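Local structure of 2-nitrobenzoate nitroreductase (Pseudomonas fluorescens, 4Z85) at the interface of chains A and B. The protein reduces the nitro group of 2-nitrobenzoate, as a flavoprotein of the flavoredoxin family that uses FMN as its cofactor. Residues are numbered along the deposited sequence; one frame, centred on the assembly and turned at random. Chains: chain A/B, 2-nitrobenzoate nitroreductase.

Contact 1: the interface of chains A and B. Residues chain A 101-102, 104-105; chain B 204-205, 208-209.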
loop_
_atom_site.group_PDB
_atom_site.type_symbol
_atom_site.label_atom_id
_atom_site.label_comp_id
_atom_site.label_asym_id
_atom_site.label_seq_id
_atom_site.Cartn_x
_atom_site.Cartn_y
_atom_site.Cartn_z
ATOM N N VAL A 101 13.881 -5.424 9.503
ATOM C CA VAL A 101 14.746 -4.379 8.990
ATOM C C VAL A 101 16.142 -4.932 8.674
ATOM O O VAL A 101 16.746 -4.553 7.666
ATOM C CB VAL A 101 14.833 -3.204 9.974
ATOM C CG1 VAL A 101 15.918 -2.221 9.561
ATOM C CG2 VAL A 101 13.471 -2.512 10.058
ATOM N N LEU A 102 16.632 -5.847 9.510
ATOM C CA LEU A 102 17.934 -6.483 9.246
ATOM C C LEU A 102 17.941 -7.247 7.912
ATOM O O LEU A 102 18.960 -7.284 7.210
ATOM C CB LEU A 102 18.317 -7.424 10.389
ATOM C CG LEU A 102 18.525 -6.742 11.741
ATOM C CD1 LEU A 102 18.918 -7.740 12.806
ATOM C CD2 LEU A 102 19.561 -5.624 11.621
ATOM N N GLY A 104 16.624 -6.350 5.233
ATOM C CA GLY A 104 16.751 -5.410 4.139
ATOM C C GLY A 104 18.186 -5.006 3.888
ATOM O O GLY A 104 18.465 -4.192 3.003
ATOM N N SER A 105 19.105 -5.568 4.669
ATOM C CA SER A 105 20.517 -5.246 4.508
ATOM C C SER A 105 21.056 -5.822 3.200
ATOM O O SER A 105 20.443 -6.703 2.592
ATOM C CB SER A 105 21.335 -5.771 5.695
ATOM O OG SER A 105 20.885 -5.214 6.919
ATOM N N VAL B 204 18.713 0.456 8.517
ATOM C CA VAL B 204 19.315 -0.726 7.940
ATOM C C VAL B 204 20.809 -0.622 8.185
ATOM O O VAL B 204 21.447 0.306 7.705
ATOM C CB VAL B 204 19.017 -0.839 6.432
ATOM C CG1 VAL B 204 19.810 -1.974 5.822
ATOM C CG2 VAL B 204 17.525 -1.049 6.208
ATOM N N PRO B 205 21.365 -1.546 8.974
ATOM C CA PRO B 205 22.795 -1.406 9.257
ATOM C C PRO B 205 23.670 -1.736 8.051
ATOM O O PRO B 205 23.259 -2.512 7.182
ATOM C CB PRO B 205 23.025 -2.413 10.384
ATOM C CG PRO B 205 21.989 -3.457 10.158
ATOM C CD PRO B 205 20.779 -2.724 9.632
ATOM N N LEU B 208 26.720 -6.016 8.758
ATOM C CA LEU B 208 25.792 -7.116 8.511
ATOM C C LEU B 208 25.763 -8.152 9.616
ATOM O O LEU B 208 26.812 -8.598 10.085
ATOM C CB LEU B 208 26.143 -7.834 7.201
ATOM C CG LEU B 208 26.143 -7.059 5.885
ATOM C CD1 LEU B 208 26.683 -7.942 4.771
ATOM C CD2 LEU B 208 24.740 -6.588 5.552
ATOM N N PRO B 209 24.559 -8.571 10.009
ATOM C CA PRO B 209 24.415 -9.707 10.915
ATOM C C PRO B 209 24.816 -11.007 10.241
ATOM O O PRO B 209 24.670 -11.160 9.024
ATOM C CB PRO B 209 22.924 -9.712 11.249
ATOM C CG PRO B 209 22.284 -9.103 10.080
ATOM C CD PRO B 209 23.251 -8.067 9.549
#
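Apolar packing between two copies of one chain makes this patch, in which the C-terminal loop of chain B lies over the end of a helix of chain A. It is one part of a two-fold symmetric interface and, in the deposited pair, probably ties the tail of one subunit to the body of the other. A:Leu102, near the end of helix 94-103, touches the ring of B:Pro205 with one methyl branch. Its CD2 lies 3.6 Å from CG of B:Pro205, and the two side chains meet at about a right angle. B:Val204 spreads its two methyls over different neighbours. B:Val204 CG1, anti to the backbone N (chi1 172°), rests 3.6 Å from CA of A:Ser105. B:Val204 CG2 turns toward A:Val101 and comes within 3.9 Å of its CG1. A:Ser105 follows the helix. Its CB packs 3.5 Å from CD2 of B:Leu208. Its OG passes beside the B:Pro205 ring and turns back to its own chain, donating a 2.8 Å hydrogen bond from OG of A:Ser105 to the carbonyl O of A:Leu102. The bond fixes the rotation of the hydroxyl and ties the residue to the helix end. B:Pro209 covers the A:Leu102 side chain more loosely. The prolines probably stiffen the B segment. The site probably helps hold the C-terminal tail in place across the deposited pair, if that pair is the working dimer.

Contact 2: the interface of chains A and B. Residues chain A 179, 184, 196, 198-199; chain B 188, 193-194.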
loop_
_atom_site.group_PDB
_atom_site.type_symbol
_atom_site.label_atom_id
_atom_site.label_comp_id
_atom_site.label_asym_id
_atom_site.label_seq_id
_atom_site.Cartn_x
_atom_site.Cartn_y
_atom_site.Cartn_z
ATOM N N VAL A 179 -9.086 -6.956 14.680
ATOM C CA VAL A 179 -8.390 -5.770 14.179
ATOM C C VAL A 179 -7.742 -4.986 15.314
ATOM O O VAL A 179 -6.653 -4.428 15.157
ATOM C CB VAL A 179 -9.362 -4.869 13.364
ATOM C CG1 VAL A 179 -8.743 -3.514 13.049
ATOM C CG2 VAL A 179 -9.762 -5.571 12.072
ATOM N N PRO A 184 0.199 -4.089 13.057
ATOM C CA PRO A 184 1.334 -4.052 12.132
ATOM C C PRO A 184 2.068 -2.709 12.136
ATOM O O PRO A 184 1.502 -1.681 12.515
ATOM C CB PRO A 184 0.681 -4.311 10.770
ATOM C CG PRO A 184 -0.720 -3.783 10.926
ATOM C CD PRO A 184 -1.097 -4.109 12.361
ATOM N N THR A 196 0.848 1.003 14.813
ATOM C CA THR A 196 -0.590 1.209 14.680
ATOM C C THR A 196 -1.280 1.184 16.047
ATOM O O THR A 196 -2.219 0.436 16.282
ATOM C CB THR A 196 -1.205 0.171 13.721
ATOM O OG1 THR A 196 -0.739 -1.138 14.059
ATOM C CG2 THR A 196 -0.771 0.477 12.285
ATOM N N ASP A 198 -2.370 4.188 17.626
ATOM C CA ASP A 198 -3.180 5.390 17.826
ATOM C C ASP A 198 -4.268 5.431 16.758
ATOM O O ASP A 198 -4.047 5.933 15.651
ATOM C CB ASP A 198 -2.299 6.641 17.779
ATOM C CG ASP A 198 -3.089 7.931 17.940
ATOM O OD1 ASP A 198 -4.252 7.873 18.391
ATOM O OD2 ASP A 198 -2.535 9.007 17.623
ATOM N N ARG A 199 -5.423 4.863 17.077
ATOM C CA ARG A 199 -6.434 4.631 16.047
ATOM C C ARG A 199 -7.693 5.432 16.262
ATOM O O ARG A 199 -7.983 5.886 17.376
ATOM C CB ARG A 199 -6.808 3.156 15.989
ATOM C CG ARG A 199 -5.625 2.262 15.861
ATOM C CD ARG A 199 -6.052 0.833 15.813
ATOM N NE ARG A 199 -4.885 -0.025 15.647
ATOM C CZ ARG A 199 -4.955 -1.333 15.433
ATOM N NH1 ARG A 199 -6.138 -1.930 15.347
ATOM N NH2 ARG A 199 -3.837 -2.039 15.286
ATOM N N LEU B 188 -6.876 0.544 8.214
ATOM C CA LEU B 188 -6.800 -0.805 8.765
ATOM C C LEU B 188 -8.083 -1.563 8.412
ATOM O O LEU B 188 -8.951 -1.043 7.705
ATOM C CB LEU B 188 -6.608 -0.764 10.288
ATOM C CG LEU B 188 -5.305 -0.137 10.780
ATOM C CD1 LEU B 188 -5.382 0.071 12.288
ATOM C CD2 LEU B 188 -4.138 -1.043 10.415
ATOM N N TYR B 193 -8.771 3.527 11.313
ATOM C CA TYR B 193 -7.653 4.281 10.763
ATOM C C TYR B 193 -6.551 4.396 11.796
ATOM O O TYR B 193 -6.821 4.588 12.972
ATOM C CB TYR B 193 -8.126 5.674 10.311
ATOM C CG TYR B 193 -9.137 5.532 9.220
ATOM C CD1 TYR B 193 -10.481 5.273 9.508
ATOM C CD2 TYR B 193 -8.748 5.586 7.889
ATOM C CE1 TYR B 193 -11.400 5.085 8.498
ATOM C CE2 TYR B 193 -9.664 5.415 6.882
ATOM C CZ TYR B 193 -10.979 5.160 7.185
ATOM O OH TYR B 193 -11.861 4.969 6.151
ATOM N N CYS B 194 -5.305 4.266 11.351
ATOM C CA CYS B 194 -4.157 4.450 12.213
ATOM C C CYS B 194 -3.548 5.821 11.974
ATOM O O CYS B 194 -3.179 6.164 10.854
ATOM C CB CYS B 194 -3.122 3.346 11.963
#
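B:Leu188 sets its CD1 methyl against one face of the A:Arg199 guanidinium. B:Leu188 CD1 sits toward the rim of that face, 3.5 Å from CZ of A:Arg199. The two side chains cross at about a right angle. The other branch of B:Leu188, CD2, points to the methyl CG2 of A:Thr196. A:Thr196 CG2 also packs 3.7 Å from CB of B:Cys194, whose side chain is incompletely modelled. Backbones also meet here: A:Arg199 and B:Cys194 form an antiparallel beta bridge between strands 199-201 and 192-195.

Bonds within chain A position the first shell. The arginine chain runs extended from CG to NE, which carries its head to two backbone carbonyls. A:Arg199 NE donates to the O of A:Thr196 at 2.8 Å. A:Arg199 NH1 donates to the O of A:Val179 at 2.6 Å, fairly straight at 164°. Both acceptors lie close to the guanidinium plane, so the bonds fix how the head is turned and which face meets the leucine. A:Thr196 is held in turn. Its OG1 takes the position between backbone N and carbonyl carbon (chi1 48°). There A:Thr196 OG1 donates to the O of A:Pro184 at 2.8 Å, on a carbonyl lone pair. The site joins strand edges of the two chains and probably braces the segments beside them in the pair.

Contact 3: the interface of chains A and B. Residues chain A 91, 137, 139, 177, 182; chain B 17, 20-21.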
loop_
_atom_site.group_PDB
_atom_site.type_symbol
_atom_site.label_atom_id
_atom_site.label_comp_id
_atom_site.label_asym_id
_atom_site.label_seq_id
_atom_site.Cartn_x
_atom_site.Cartn_y
_atom_site.Cartn_z
ATOM N N MET A 91 3.503 -10.859 7.467
ATOM C CA MET A 91 3.134 -9.524 7.933
ATOM C C MET A 91 4.020 -9.173 9.120
ATOM O O MET A 91 4.611 -10.056 9.752
ATOM C CB MET A 91 1.653 -9.457 8.307
ATOM C CG MET A 91 0.718 -9.849 7.164
ATOM S SD MET A 91 1.087 -8.940 5.640
ATOM C CE MET A 91 -0.150 -9.641 4.570
ATOM N N ILE A 137 0.814 -12.827 11.129
ATOM C CA ILE A 137 -0.065 -13.305 10.071
ATOM C C ILE A 137 0.832 -13.601 8.889
ATOM O O ILE A 137 1.821 -12.905 8.678
ATOM C CB ILE A 137 -1.148 -12.263 9.674
ATOM C CG1 ILE A 137 -2.015 -11.856 10.878
ATOM C CG2 ILE A 137 -2.031 -12.801 8.561
ATOM C CD1 ILE A 137 -3.045 -10.786 10.551
ATOM N N TRP A 139 0.571 -14.931 4.577
ATOM C CA TRP A 139 -0.163 -15.379 3.407
ATOM C C TRP A 139 0.664 -16.445 2.696
ATOM O O TRP A 139 1.820 -16.212 2.343
ATOM C CB TRP A 139 -0.434 -14.225 2.434
ATOM C CG TRP A 139 -1.354 -13.146 2.896
ATOM C CD1 TRP A 139 -2.139 -13.137 4.018
ATOM C CD2 TRP A 139 -1.593 -11.904 2.227
ATOM N NE1 TRP A 139 -2.859 -11.964 4.077
ATOM C CE2 TRP A 139 -2.545 -11.195 2.985
ATOM C CE3 TRP A 139 -1.088 -11.318 1.052
ATOM C CZ2 TRP A 139 -2.994 -9.924 2.619
ATOM C CZ3 TRP A 139 -1.535 -10.069 0.691
ATOM C CH2 TRP A 139 -2.479 -9.380 1.467
ATOM N N VAL A 177 -10.441 -11.010 11.232
ATOM C CA VAL A 177 -9.237 -10.662 11.961
ATOM C C VAL A 177 -9.661 -9.840 13.173
ATOM O O VAL A 177 -10.566 -9.003 13.080
ATOM C CB VAL A 177 -8.247 -9.871 11.079
ATOM C CG1 VAL A 177 -7.071 -9.355 11.892
ATOM C CG2 VAL A 177 -7.767 -10.750 9.941
ATOM N N PHE A 182 -4.281 -6.941 16.239
ATOM C CA PHE A 182 -3.271 -6.979 15.190
ATOM C C PHE A 182 -2.686 -5.580 15.014
ATOM O O PHE A 182 -3.406 -4.646 14.676
ATOM C CB PHE A 182 -3.889 -7.499 13.882
ATOM C CG PHE A 182 -2.949 -7.487 12.707
ATOM C CD1 PHE A 182 -1.658 -7.970 12.825
ATOM C CD2 PHE A 182 -3.373 -7.005 11.480
ATOM C CE1 PHE A 182 -0.802 -7.972 11.737
ATOM C CE2 PHE A 182 -2.519 -6.996 10.388
ATOM C CZ PHE A 182 -1.242 -7.479 10.520
ATOM N N LEU B 17 -10.878 -10.916 5.308
ATOM C CA LEU B 17 -9.603 -11.466 5.772
ATOM C C LEU B 17 -8.397 -10.728 5.137
ATOM O O LEU B 17 -7.381 -10.441 5.814
ATOM C CB LEU B 17 -9.518 -12.959 5.485
ATOM C CG LEU B 17 -10.461 -13.827 6.334
ATOM C CD1 LEU B 17 -10.284 -15.294 5.972
ATOM C CD2 LEU B 17 -10.203 -13.607 7.818
ATOM N N GLY B 20 -8.363 -7.080 6.516
ATOM C CA GLY B 20 -7.947 -7.123 7.900
ATOM C C GLY B 20 -6.515 -7.540 8.141
ATOM O O GLY B 20 -6.005 -7.314 9.252
ATOM N N SER B 21 -5.867 -8.172 7.151
ATOM C CA SER B 21 -4.500 -8.648 7.376
ATOM C C SER B 21 -3.383 -7.867 6.655
ATOM O O SER B 21 -2.200 -8.092 6.937
ATOM C CB SER B 21 -4.392 -10.131 6.998
ATOM O OG SER B 21 -4.776 -10.322 5.647
#
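B:Ser21, the last residue of helix 11-21, meets A:Trp139, A:Ile137 and A:Met91 of the other subunit. The protein belongs to the flavoredoxin family, and A:Ile137 and A:Trp139 lie in strand 137-150 of its flavin reductase-like domain. The serine side chain starts at CB; B:Ser21 CB packs 3.9 Å from CD1 of A:Ile137 and as near its CG2. The next atom is the hydroxyl OG, placed between the backbone N and the carbonyl carbon (chi1 58°). B:Ser21 OG accepts a 3.0 Å hydrogen bond from the indole NE1 of A:Trp139. OG lies at the edge of the indole, in the ring plane, and the angle at the hydrogen is 149°. B:Ser21 OG also donates to the O of B:Leu17 one turn earlier, at 2.6 Å. The two bonds fix its rotation and link the indole to the helix backbone. A:Met91 places its CE methyl over the centre of one indole face. A:Met91 CG lies 3.4 Å from the carbonyl O of B:Ser21. Replacing A:Trp139 by a phenylalanine would probably leave B:Ser21 OG without its indole donor and the helix end less firmly tied to the strand. Beside the serine, A:Phe182 brings its ring atom CD2 to 3.5 Å from the carbonyl O of B:Gly20. CD1 of A:Ile137 covers the centre of one face of that phenyl ring. A:Val177 CG1 also lies 3.5 Å from the O of B:Gly20.

Contact 2 and contact 3 are neighbours, with their C-alpha centres about 12 Å apart. Contact 1 stands apart, its C-alpha centre about 26 Å from that of contact 2 and 25 Å from that of contact 3. No residue is shared. The chain A segment 177-184 serves both near contacts: A:Val177 and A:Phe182 belong to contact 3, A:Val179 and A:Pro184 to contact 2. Chain B supplies an N-terminal helix to contact 3, strand 192-195 and B:Leu188 to contact 2, and the later C-terminal loop to contact 1. Two-fold symmetry repeats each contact with the chains exchanged. Together they suggest an interlocked pair gripped at both ends of the sequence.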